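Local structure of UTP-glucose-1-phosphate uridylyltransferase 2 (Trypanosoma brucei, 3GUE) at residues 94-97 / 98-101; 103-106 / 107-111; 138-141 / 142-146; 152-156 / 157-161. The protein probably makes UDP-glucose and diphosphate from UTP and alpha-D-glucose 1-phosphate, as a nucleotidyltransferase of the UDPGP type 1 family. One frame throughout, in Å; residues are numbered along the deposited sequence.

Contact 1: 94-97 / 98-101; sequences GPKS and LLQV
The carbonyl of Pro95 is met from above the carbonyl plane, 56° out of it, by the backbone N-H of Leu98, with Leu98 N 3.2 Å from Pro95 O. One residue on, the pattern repeats: Leu99 N reaches Lys96 O at 3.0 Å, again from above the carbonyl plane. Both bonds span three residues, which is the spacing of a 3-10 turn, and this tight winding brings each donor in over the plane.

The side chains make small oblique contacts of their own. The outer carbon of the proline ring, Pro95 CG, lies 3.5 Å from Leu98 CD1. Leu99 CB rests against Lys96 O at 3.1 Å, while its CD2 methyl comes within 3.8 Å of Lys96 CG. In Lys96, CG stands anti to the backbone N (chi1 -176°) and the chain bends at chi3 before the ammonium reaches Val375 O. Lys96 is a predicted UTP-binding residue, and its side chain is about 4 Å (nearest atoms) from the bound UDP-glucose. The sequence here is consistent with the end of the glycine-rich signature loop of nucleotide-sugar pyrophosphorylases.

The turn is held among several elements. Ser97 OG is hydrogen-bonded to Asn83 at the end of strand 77-83. Leu98 touches Leu108 of helix 107-122 and Phe143 of helix 137-143, whereas Leu99 touches Leu381 of helix 378-385, just before the chain enters strand 100-102.

Contact 2: 103-106 / 107-111; sequences NGQT and FLDFT
Thr106 N donates to Asp109 OD2 at 2.7 Å along a nearly straight line (170°), and Asp109 OD2 receives it on its anti lone pair, away from OD1. In return Asp109 N donates to Thr106 OG1 at 3.1 Å. The same hydroxyl gives its proton back to Asp109 OD2, also at 3.1 Å, and meets the carboxylate from above its plane; a bent bond from Leu108 N to Thr106 OG1 is weak. OG1 can turn to these amides because it sits between the backbone N and carbonyl carbon of Thr106 (chi1 61°).

A water that donates to both Asp109 OD2 and Gly104 O brings OD2 to three donors, which should restrain rotation of the carboxylate. Its other oxygen, OD1, is taken by Lys146 in a salt bridge and by the hydroxyl of Tyr147. The first full helical turn closes with Phe110 N bonded to Thr106 O at 3.2 Å.

Around these bonds lie a stacked pair and an aromatic contact. The Gln105 amide stacks on the Asp109 carboxylate, their planes 10° apart and Gln105 CD 4.1 Å from Asp109 CG. The ring of Phe110 meets Gln105 obliquely, its CE2 3.6 Å from Gln105 CB.

Reciprocal side-chain to backbone bonds of this kind define a capping box, with Thr106 as N-cap; here it starts helix 107-122 directly after the short strand 105-106.

Contact 3: 138-141 / 142-146; sequences GETK and NFLRK
Gly138 O accepts from Asn142 N at 3.0 Å, the first of three consecutive bonds that run along the backbone from residue i+4 to residue i. Phe143 N to Glu139 O and Leu144 N to Thr140 O follow, each 3.0 Å long. Beyond them the winding tightens: Arg145 N turns to Asn142 O, three residues back, at 3.2 Å, as the helix passes into a 3-10 segment.

Among the side chains one hydrogen bond follows this tightening. Arg145 NE donates to Asn142 OD1 at 3.1 Å with a fairly straight angle (164°). The oxygen lies at the edge of the guanidinium group and nearly in its plane, whereas the arginine nitrogen stands above the plane of the Asn142 carbonyl. Thr140 OG1 instead bonds to Thr136 O, back along the chain, and to Asn83 ND2.

Apolar contacts are lighter. Thr140 and Leu144 lie side by side and point the same way, with Thr140 CG2 4.1 Å from Leu144 CD1; this methyl is placed there by standing anti to the backbone N (chi1 to OG1 -61°). Leu144 CG also covers Thr140 O at 3.4 Å. Together they form part of the buried side of the helix, turned toward Leu108 of helix 107-122.

An alpha-helix that narrows into a 3-10 turn is a common C-terminal ending, and here it finishes helix 137-143 ahead of helix 148-151.

Contact 4: 152-156 / 157-161; sequences EVFDS and DIELM
Val153 O takes two backbone donors, Asp157 N at 2.8 Å and Ile158 N at 3.1 Å, which reach it from opposite faces of its carbonyl plane. The first bond has alpha-helical spacing and the second spans five residues, so the turn widens into a pi-type one. Glu159 N continues the wide pattern by donating to Phe154 O at 2.9 Å, in the carbonyl plane. At Glu159 the chain leaves helical geometry and becomes strand 159-161, which pairs with strand 128-132.

The wide turn sets Glu159 over Phe154. Glu159 CB sits above one face of the ring, offset toward the rim, in a CH-pi contact 4.3 Å from the centroid. Its carboxylate continues across the CE2 and CZ side, tilted 60° to the ring, and OE2 is held there by Ser137 and Asn132. Ile158 crosses Phe154 at about a right angle, its CG2 methyl 3.9 Å from Phe154 CD1. Ser156 OG donates to Asp157 OD1 at 2.8 Å, and Asp157 OD1 accepts on its anti lone pair.

Two acidic groups come close here, Asp155 OD1 and Glu159 OE1 being 4.6 Å apart. A water donates to both, and a second water joins Asp155 O to Glu159 O in the same way. The closeness of the two carboxylates probably raises their affinity for protons, an effect that the salt bridge from Lys141 to Asp155 would partly offset.

The four contacts run in series along the chain. Contacts 1 and 2 have the closest centres, 8 Å apart: probable backbone hydrogen bonds, Leu108 N to Ser97 O (3.1 Å) and Phe107 N to Leu99 O (3.3 Å), tie the 3-10 turn to the helix start. Contact 3 packs against all the others, with Leu98 CD2 3.6 Å from Phe143 CG, Leu108 CD2 3.7 Å from Thr140 CG2 and Lys141 CB 3.6 Å from Phe154 CE2. Contacts 1 and 4 do not touch. Through Asn83, a UDP-glucose-binding residue, Ser97 of contact 1 and Thr140 of contact 3 are both second-shell residues of the UDP-glucose site, while Lys96 approaches the ligand itself.

Contact 1: 94-97 / 98-101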
loop_
_atom_site.group_PDB
_atom_site.type_symbol
_atom_site.label_atom_id
_atom_site.label_comp_id
_atom_site.label_asym_id
_atom_site.label_seq_id
_atom_site.Cartn_x
_atom_site.Cartn_y
_atom_site.Cartn_z
ATOM N N GLY A 94 -12.798 -6.686 1.345
ATOM C CA GLY A 94 -13.163 -5.326 1.712
ATOM C C GLY A 94 -12.009 -4.615 2.380
ATOM O O GLY A 94 -10.883 -5.087 2.303
ATOM N N PRO A 95 -12.299 -3.476 3.035
ATOM C CA PRO A 95 -11.255 -2.570 3.505
ATOM C C PRO A 95 -10.422 -3.086 4.688
ATOM O O PRO A 95 -10.939 -3.261 5.796
ATOM C CB PRO A 95 -12.032 -1.289 3.857
ATOM C CG PRO A 95 -13.427 -1.740 4.156
ATOM C CD PRO A 95 -13.658 -2.994 3.360
ATOM N N LYS A 96 -9.119 -3.293 4.439
ATOM C CA LYS A 96 -8.154 -3.625 5.502
ATOM C C LYS A 96 -8.066 -2.531 6.574
ATOM O O LYS A 96 -7.705 -2.810 7.684
ATOM C CB LYS A 96 -6.769 -3.879 4.901
ATOM C CG LYS A 96 -5.701 -4.315 5.888
ATOM C CD LYS A 96 -4.334 -4.215 5.237
ATOM C CE LYS A 96 -4.135 -5.342 4.223
ATOM N NZ LYS A 96 -3.065 -5.037 3.219
ATOM N N SER A 97 -8.422 -1.300 6.240
ATOM C CA SER A 97 -8.394 -0.202 7.215
ATOM C C SER A 97 -9.371 -0.394 8.400
ATOM O O SER A 97 -9.201 0.230 9.440
ATOM C CB SER A 97 -8.625 1.173 6.522
ATOM O OG SER A 97 -9.969 1.319 6.037
ATOM N N LEU A 98 -10.398 -1.233 8.217
ATOM C CA LEU A 98 -11.385 -1.516 9.257
ATOM C C LEU A 98 -10.889 -2.635 10.176
ATOM O O LEU A 98 -11.583 -3.065 11.110
ATOM C CB LEU A 98 -12.744 -1.840 8.626
ATOM C CG LEU A 98 -13.332 -0.664 7.822
ATOM C CD1 LEU A 98 -14.732 -1.001 7.333
ATOM C CD2 LEU A 98 -13.325 0.622 8.635
ATOM N N LEU A 99 -9.671 -3.103 9.908
ATOM C CA LEU A 99 -9.013 -4.052 10.820
ATOM C C LEU A 99 -8.602 -3.402 12.162
ATOM O O LEU A 99 -8.095 -2.286 12.175
ATOM C CB LEU A 99 -7.807 -4.698 10.146
ATOM C CG LEU A 99 -7.962 -6.118 9.583
ATOM C CD1 LEU A 99 -9.196 -6.258 8.705
ATOM C CD2 LEU A 99 -6.680 -6.494 8.815
ATOM N N GLN A 100 -8.823 -4.115 13.270
ATOM C CA GLN A 100 -8.419 -3.611 14.589
ATOM C C GLN A 100 -6.898 -3.629 14.674
ATOM O O GLN A 100 -6.242 -4.586 14.215
ATOM C CB GLN A 100 -9.032 -4.419 15.761
ATOM C CG GLN A 100 -10.573 -4.295 15.947
ATOM C CD GLN A 100 -11.150 -4.972 17.237
ATOM O OE1 GLN A 100 -10.924 -6.169 17.513
ATOM N NE2 GLN A 100 -11.935 -4.197 18.007
ATOM N N VAL A 101 -6.344 -2.580 15.281
ATOM C CA VAL A 101 -4.893 -2.378 15.364
ATOM C C VAL A 101 -4.398 -2.393 16.833
ATOM O O VAL A 101 -3.606 -3.250 17.200
ATOM C CB VAL A 101 -4.480 -1.123 14.541
ATOM C CG1 VAL A 101 -3.058 -0.722 14.795
ATOM C CG2 VAL A 101 -4.608 -1.421 13.067
#

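Contact 2: 103-106 / 107-111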
loop_
_atom_site.group_PDB
_atom_site.type_symbol
_atom_site.label_atom_id
_atom_site.label_comp_id
_atom_site.label_asym_id
_atom_site.label_seq_id
_atom_site.Cartn_x
_atom_site.Cartn_y
_atom_site.Cartn_z
ATOM N N ASN A 103 -6.135 -1.287 21.013
ATOM C CA ASN A 103 -7.171 -0.672 21.855
ATOM C C ASN A 103 -8.615 -0.665 21.302
ATOM O O ASN A 103 -9.434 0.197 21.682
ATOM C CB ASN A 103 -6.753 0.772 22.206
ATOM C CG ASN A 103 -5.306 0.872 22.680
ATOM O OD1 ASN A 103 -4.512 1.640 22.121
ATOM N ND2 ASN A 103 -4.954 0.090 23.712
ATOM N N GLY A 104 -8.936 -1.593 20.405
ATOM C CA GLY A 104 -10.202 -1.507 19.659
ATOM C C GLY A 104 -10.228 -0.385 18.626
ATOM O O GLY A 104 -11.273 -0.065 18.064
ATOM N N GLN A 105 -9.072 0.214 18.371
ATOM C CA GLN A 105 -8.922 1.212 17.298
ATOM C C GLN A 105 -8.461 0.538 16.001
ATOM O O GLN A 105 -7.526 -0.260 16.003
ATOM C CB GLN A 105 -7.941 2.339 17.706
ATOM C CG GLN A 105 -8.251 3.015 19.072
ATOM C CD GLN A 105 -9.561 3.776 19.072
ATOM O OE1 GLN A 105 -10.633 3.199 19.260
ATOM N NE2 GLN A 105 -9.481 5.090 18.887
ATOM N N THR A 106 -9.166 0.821 14.916
ATOM C CA THR A 106 -8.820 0.299 13.581
ATOM C C THR A 106 -7.770 1.220 12.955
ATOM O O THR A 106 -7.398 2.236 13.565
ATOM C CB THR A 106 -10.032 0.272 12.638
ATOM O OG1 THR A 106 -10.509 1.606 12.470
ATOM C CG2 THR A 106 -11.199 -0.643 13.188
ATOM N N PHE A 107 -7.347 0.894 11.729
ATOM C CA PHE A 107 -6.387 1.718 10.972
ATOM C C PHE A 107 -7.097 3.067 10.741
ATOM O O PHE A 107 -6.475 4.122 10.804
ATOM C CB PHE A 107 -6.029 1.093 9.605
ATOM C CG PHE A 107 -4.989 -0.039 9.649
ATOM C CD1 PHE A 107 -3.628 0.231 9.511
ATOM C CD2 PHE A 107 -5.389 -1.370 9.778
ATOM C CE1 PHE A 107 -2.679 -0.805 9.537
ATOM C CE2 PHE A 107 -4.450 -2.415 9.800
ATOM C CZ PHE A 107 -3.098 -2.134 9.679
ATOM N N LEU A 108 -8.421 3.020 10.527
ATOM C CA LEU A 108 -9.177 4.211 10.141
ATOM C C LEU A 108 -9.423 5.152 11.316
ATOM O O LEU A 108 -9.465 6.372 11.136
ATOM C CB LEU A 108 -10.483 3.834 9.398
ATOM C CG LEU A 108 -11.257 4.919 8.626
ATOM C CD1 LEU A 108 -10.373 5.829 7.726
ATOM C CD2 LEU A 108 -12.349 4.242 7.817
ATOM N N ASP A 109 -9.603 4.581 12.510
ATOM C CA ASP A 109 -9.550 5.319 13.779
ATOM C C ASP A 109 -8.278 6.136 13.864
ATOM O O ASP A 109 -8.344 7.359 14.003
ATOM C CB ASP A 109 -9.604 4.366 14.980
ATOM C CG ASP A 109 -10.984 3.867 15.253
ATOM O OD1 ASP A 109 -11.894 4.726 15.422
ATOM O OD2 ASP A 109 -11.151 2.623 15.277
ATOM N N PHE A 110 -7.125 5.461 13.784
ATOM C CA PHE A 110 -5.809 6.143 13.784
ATOM C C PHE A 110 -5.628 7.242 12.721
ATOM O O PHE A 110 -5.137 8.317 13.051
ATOM C CB PHE A 110 -4.646 5.143 13.812
ATOM C CG PHE A 110 -4.450 4.504 15.158
ATOM C CD1 PHE A 110 -4.005 5.266 16.235
ATOM C CD2 PHE A 110 -4.723 3.140 15.358
ATOM C CE1 PHE A 110 -3.832 4.694 17.512
ATOM C CE2 PHE A 110 -4.551 2.558 16.607
ATOM C CZ PHE A 110 -4.096 3.331 17.697
ATOM N N THR A 111 -6.129 7.006 11.501
ATOM C CA THR A 111 -6.136 8.013 10.420
ATOM C C THR A 111 -7.015 9.233 10.759
ATOM O O THR A 111 -6.573 10.363 10.587
ATOM C CB THR A 111 -6.603 7.388 9.052
ATOM O OG1 THR A 111 -5.652 6.412 8.611
ATOM C CG2 THR A 111 -6.771 8.453 7.970
HETATM O O HOH W 1 -13.040 1.096 16.221
#

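Contact 3: 138-141 / 142-146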
loop_
_atom_site.group_PDB
_atom_site.type_symbol
_atom_site.label_atom_id
_atom_site.label_comp_id
_atom_site.label_asym_id
_atom_site.label_seq_id
_atom_site.Cartn_x
_atom_site.Cartn_y
_atom_site.Cartn_z
ATOM N N GLY A 138 -18.839 1.666 0.936
ATOM C CA GLY A 138 -19.985 1.523 1.855
ATOM C C GLY A 138 -19.634 1.236 3.313
ATOM O O GLY A 138 -20.180 1.864 4.239
ATOM N N GLU A 139 -18.777 0.236 3.524
ATOM C CA GLU A 139 -18.256 -0.093 4.855
ATOM C C GLU A 139 -17.481 1.045 5.515
ATOM O O GLU A 139 -17.589 1.250 6.733
ATOM C CB GLU A 139 -17.347 -1.332 4.797
ATOM C CG GLU A 139 -18.101 -2.632 4.832
ATOM C CD GLU A 139 -17.248 -3.763 5.311
ATOM O OE1 GLU A 139 -17.185 -4.789 4.596
ATOM O OE2 GLU A 139 -16.637 -3.640 6.404
ATOM N N THR A 140 -16.662 1.734 4.717
ATOM C CA THR A 140 -15.910 2.899 5.160
ATOM C C THR A 140 -16.846 4.036 5.555
ATOM O O THR A 140 -16.695 4.635 6.638
ATOM C CB THR A 140 -14.895 3.419 4.065
ATOM O OG1 THR A 140 -13.952 2.400 3.762
ATOM C CG2 THR A 140 -14.124 4.598 4.552
ATOM N N LYS A 141 -17.825 4.328 4.690
ATOM C CA LYS A 141 -18.795 5.373 4.991
ATOM C C LYS A 141 -19.512 5.074 6.305
ATOM O O LYS A 141 -19.588 5.949 7.173
ATOM C CB LYS A 141 -19.823 5.555 3.861
ATOM C CG LYS A 141 -20.739 6.755 4.104
ATOM C CD LYS A 141 -21.641 7.090 2.918
ATOM C CE LYS A 141 -22.507 8.238 3.282
ATOM N NZ LYS A 141 -23.029 8.907 2.066
ATOM N N ASN A 142 -19.988 3.834 6.478
ATOM C CA ASN A 142 -20.761 3.516 7.680
ATOM C C ASN A 142 -19.898 3.548 8.935
ATOM O O ASN A 142 -20.357 4.036 9.979
ATOM C CB ASN A 142 -21.540 2.204 7.571
ATOM C CG ASN A 142 -22.846 2.235 8.389
ATOM O OD1 ASN A 142 -23.823 2.915 8.007
ATOM N ND2 ASN A 142 -22.862 1.522 9.523
ATOM N N PHE A 143 -18.652 3.058 8.823
ATOM C CA PHE A 143 -17.679 3.192 9.913
ATOM C C PHE A 143 -17.490 4.641 10.374
ATOM O O PHE A 143 -17.424 4.931 11.583
ATOM C CB PHE A 143 -16.306 2.590 9.582
ATOM C CG PHE A 143 -15.329 2.679 10.747
ATOM C CD1 PHE A 143 -15.250 1.656 11.675
ATOM C CD2 PHE A 143 -14.526 3.812 10.929
ATOM C CE1 PHE A 143 -14.396 1.738 12.764
ATOM C CE2 PHE A 143 -13.673 3.902 12.021
ATOM C CZ PHE A 143 -13.611 2.856 12.947
ATOM N N LEU A 144 -17.361 5.546 9.421
ATOM C CA LEU A 144 -17.115 6.954 9.765
ATOM C C LEU A 144 -18.281 7.699 10.436
ATOM O O LEU A 144 -18.131 8.868 10.755
ATOM C CB LEU A 144 -16.544 7.733 8.565
ATOM C CG LEU A 144 -15.123 7.319 8.117
ATOM C CD1 LEU A 144 -14.701 7.990 6.795
ATOM C CD2 LEU A 144 -14.064 7.543 9.234
ATOM N N ARG A 145 -19.426 7.029 10.659
ATOM C CA ARG A 145 -20.506 7.576 11.475
ATOM C C ARG A 145 -19.996 8.001 12.845
ATOM O O ARG A 145 -20.450 9.003 13.384
ATOM C CB ARG A 145 -21.644 6.575 11.668
ATOM C CG ARG A 145 -22.565 6.458 10.489
ATOM C CD ARG A 145 -23.829 5.721 10.858
ATOM N NE ARG A 145 -24.610 5.410 9.666
ATOM C CZ ARG A 145 -25.484 6.245 9.121
ATOM N NH1 ARG A 145 -25.681 7.453 9.655
ATOM N NH2 ARG A 145 -26.169 5.874 8.049
ATOM N N LYS A 146 -19.054 7.210 13.375
ATOM C CA LYS A 146 -18.284 7.510 14.579
ATOM C C LYS A 146 -17.553 8.858 14.539
ATOM O O LYS A 146 -17.308 9.427 15.576
ATOM C CB LYS A 146 -17.256 6.393 14.800
ATOM C CG LYS A 146 -16.486 6.468 16.088
ATOM C CD LYS A 146 -15.481 5.313 16.127
ATOM C CE LYS A 146 -14.903 5.130 17.509
ATOM N NZ LYS A 146 -13.867 4.071 17.393
#

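Contact 4: 152-156 / 157-161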
loop_
_atom_site.group_PDB
_atom_site.type_symbol
_atom_site.label_atom_id
_atom_site.label_comp_id
_atom_site.label_asym_id
_atom_site.label_seq_id
_atom_site.Cartn_x
_atom_site.Cartn_y
_atom_site.Cartn_z
ATOM N N GLU A 152 -20.342 13.899 7.918
ATOM C CA GLU A 152 -21.246 14.925 7.391
ATOM C C GLU A 152 -20.769 15.549 6.069
ATOM O O GLU A 152 -21.542 16.238 5.377
ATOM C CB GLU A 152 -21.531 16.000 8.446
ATOM C CG GLU A 152 -22.159 15.441 9.744
ATOM C CD GLU A 152 -22.260 16.463 10.911
ATOM O OE1 GLU A 152 -21.595 17.537 10.849
ATOM O OE2 GLU A 152 -23.023 16.183 11.882
ATOM N N VAL A 153 -19.505 15.303 5.715
ATOM C CA VAL A 153 -18.930 15.778 4.435
ATOM C C VAL A 153 -18.260 14.645 3.631
ATOM O O VAL A 153 -17.499 14.894 2.684
ATOM C CB VAL A 153 -17.952 16.979 4.626
ATOM C CG1 VAL A 153 -18.688 18.163 5.218
ATOM C CG2 VAL A 153 -16.747 16.597 5.493
ATOM N N PHE A 154 -18.576 13.400 3.990
ATOM C CA PHE A 154 -18.031 12.228 3.311
ATOM C C PHE A 154 -18.280 12.212 1.776
ATOM O O PHE A 154 -17.321 12.146 1.001
ATOM C CB PHE A 154 -18.533 10.943 3.979
ATOM C CG PHE A 154 -17.964 9.705 3.381
ATOM C CD1 PHE A 154 -16.749 9.218 3.821
ATOM C CD2 PHE A 154 -18.615 9.061 2.329
ATOM C CE1 PHE A 154 -16.197 8.085 3.264
ATOM C CE2 PHE A 154 -18.063 7.886 1.755
ATOM C CZ PHE A 154 -16.856 7.428 2.207
ATOM N N ASP A 155 -19.535 12.274 1.340
ATOM C CA ASP A 155 -19.820 12.294 -0.092
ATOM C C ASP A 155 -19.218 13.527 -0.809
ATOM O O ASP A 155 -18.536 13.386 -1.824
ATOM C CB ASP A 155 -21.331 12.213 -0.376
ATOM C CG ASP A 155 -21.942 10.834 -0.075
ATOM O OD1 ASP A 155 -21.215 9.814 0.087
ATOM O OD2 ASP A 155 -23.190 10.781 -0.009
ATOM N N SER A 156 -19.442 14.726 -0.270
ATOM C CA SER A 156 -19.057 15.964 -0.976
ATOM C C SER A 156 -17.555 16.291 -0.939
ATOM O O SER A 156 -17.018 16.845 -1.903
ATOM C CB SER A 156 -19.841 17.152 -0.437
ATOM O OG SER A 156 -19.625 17.307 0.946
ATOM N N ASP A 157 -16.878 15.951 0.164
ATOM C CA ASP A 157 -15.467 16.340 0.339
ATOM C C ASP A 157 -14.462 15.166 0.471
ATOM O O ASP A 157 -13.408 15.176 -0.169
ATOM C CB ASP A 157 -15.340 17.327 1.511
ATOM C CG ASP A 157 -15.995 18.680 1.217
ATOM O OD1 ASP A 157 -17.244 18.791 1.251
ATOM O OD2 ASP A 157 -15.245 19.650 0.973
ATOM N N ILE A 158 -14.823 14.144 1.241
ATOM C CA ILE A 158 -13.879 13.115 1.655
ATOM C C ILE A 158 -13.651 12.039 0.584
ATOM O O ILE A 158 -12.509 11.721 0.256
ATOM C CB ILE A 158 -14.332 12.451 3.005
ATOM C CG1 ILE A 158 -14.504 13.506 4.125
ATOM C CG2 ILE A 158 -13.444 11.285 3.400
ATOM C CD1 ILE A 158 -13.244 13.784 4.953
ATOM N N GLU A 159 -14.726 11.501 0.011
ATOM C CA GLU A 159 -14.557 10.362 -0.865
ATOM C C GLU A 159 -13.992 10.733 -2.221
ATOM O O GLU A 159 -14.431 11.716 -2.834
ATOM C CB GLU A 159 -15.856 9.570 -1.053
ATOM C CG GLU A 159 -15.591 8.205 -1.696
ATOM C CD GLU A 159 -16.811 7.286 -1.656
ATOM O OE1 GLU A 159 -17.864 7.674 -2.164
ATOM O OE2 GLU A 159 -16.685 6.165 -1.134
ATOM N N LEU A 160 -13.044 9.915 -2.670
ATOM C CA LEU A 160 -12.587 9.900 -4.061
ATOM C C LEU A 160 -12.822 8.481 -4.542
ATOM O O LEU A 160 -12.095 7.560 -4.164
ATOM C CB LEU A 160 -11.102 10.295 -4.169
ATOM C CG LEU A 160 -10.515 10.499 -5.578
ATOM C CD1 LEU A 160 -10.929 11.828 -6.241
ATOM C CD2 LEU A 160 -9.036 10.381 -5.535
ATOM N N MET A 161 -13.859 8.292 -5.348
ATOM C CA MET A 161 -14.198 6.966 -5.832
ATOM C C MET A 161 -13.352 6.642 -7.055
ATOM O O MET A 161 -13.375 7.351 -8.050
ATOM C CB MET A 161 -15.708 6.836 -6.165
ATOM C CG MET A 161 -16.110 5.388 -6.525
ATOM S SD MET A 161 -16.202 4.303 -5.072
ATOM C CE MET A 161 -17.618 4.964 -4.246
HETATM O O HOH W 2 -15.912 13.886 -2.336
HETATM O O HOH W 3 -20.768 7.566 -1.117
#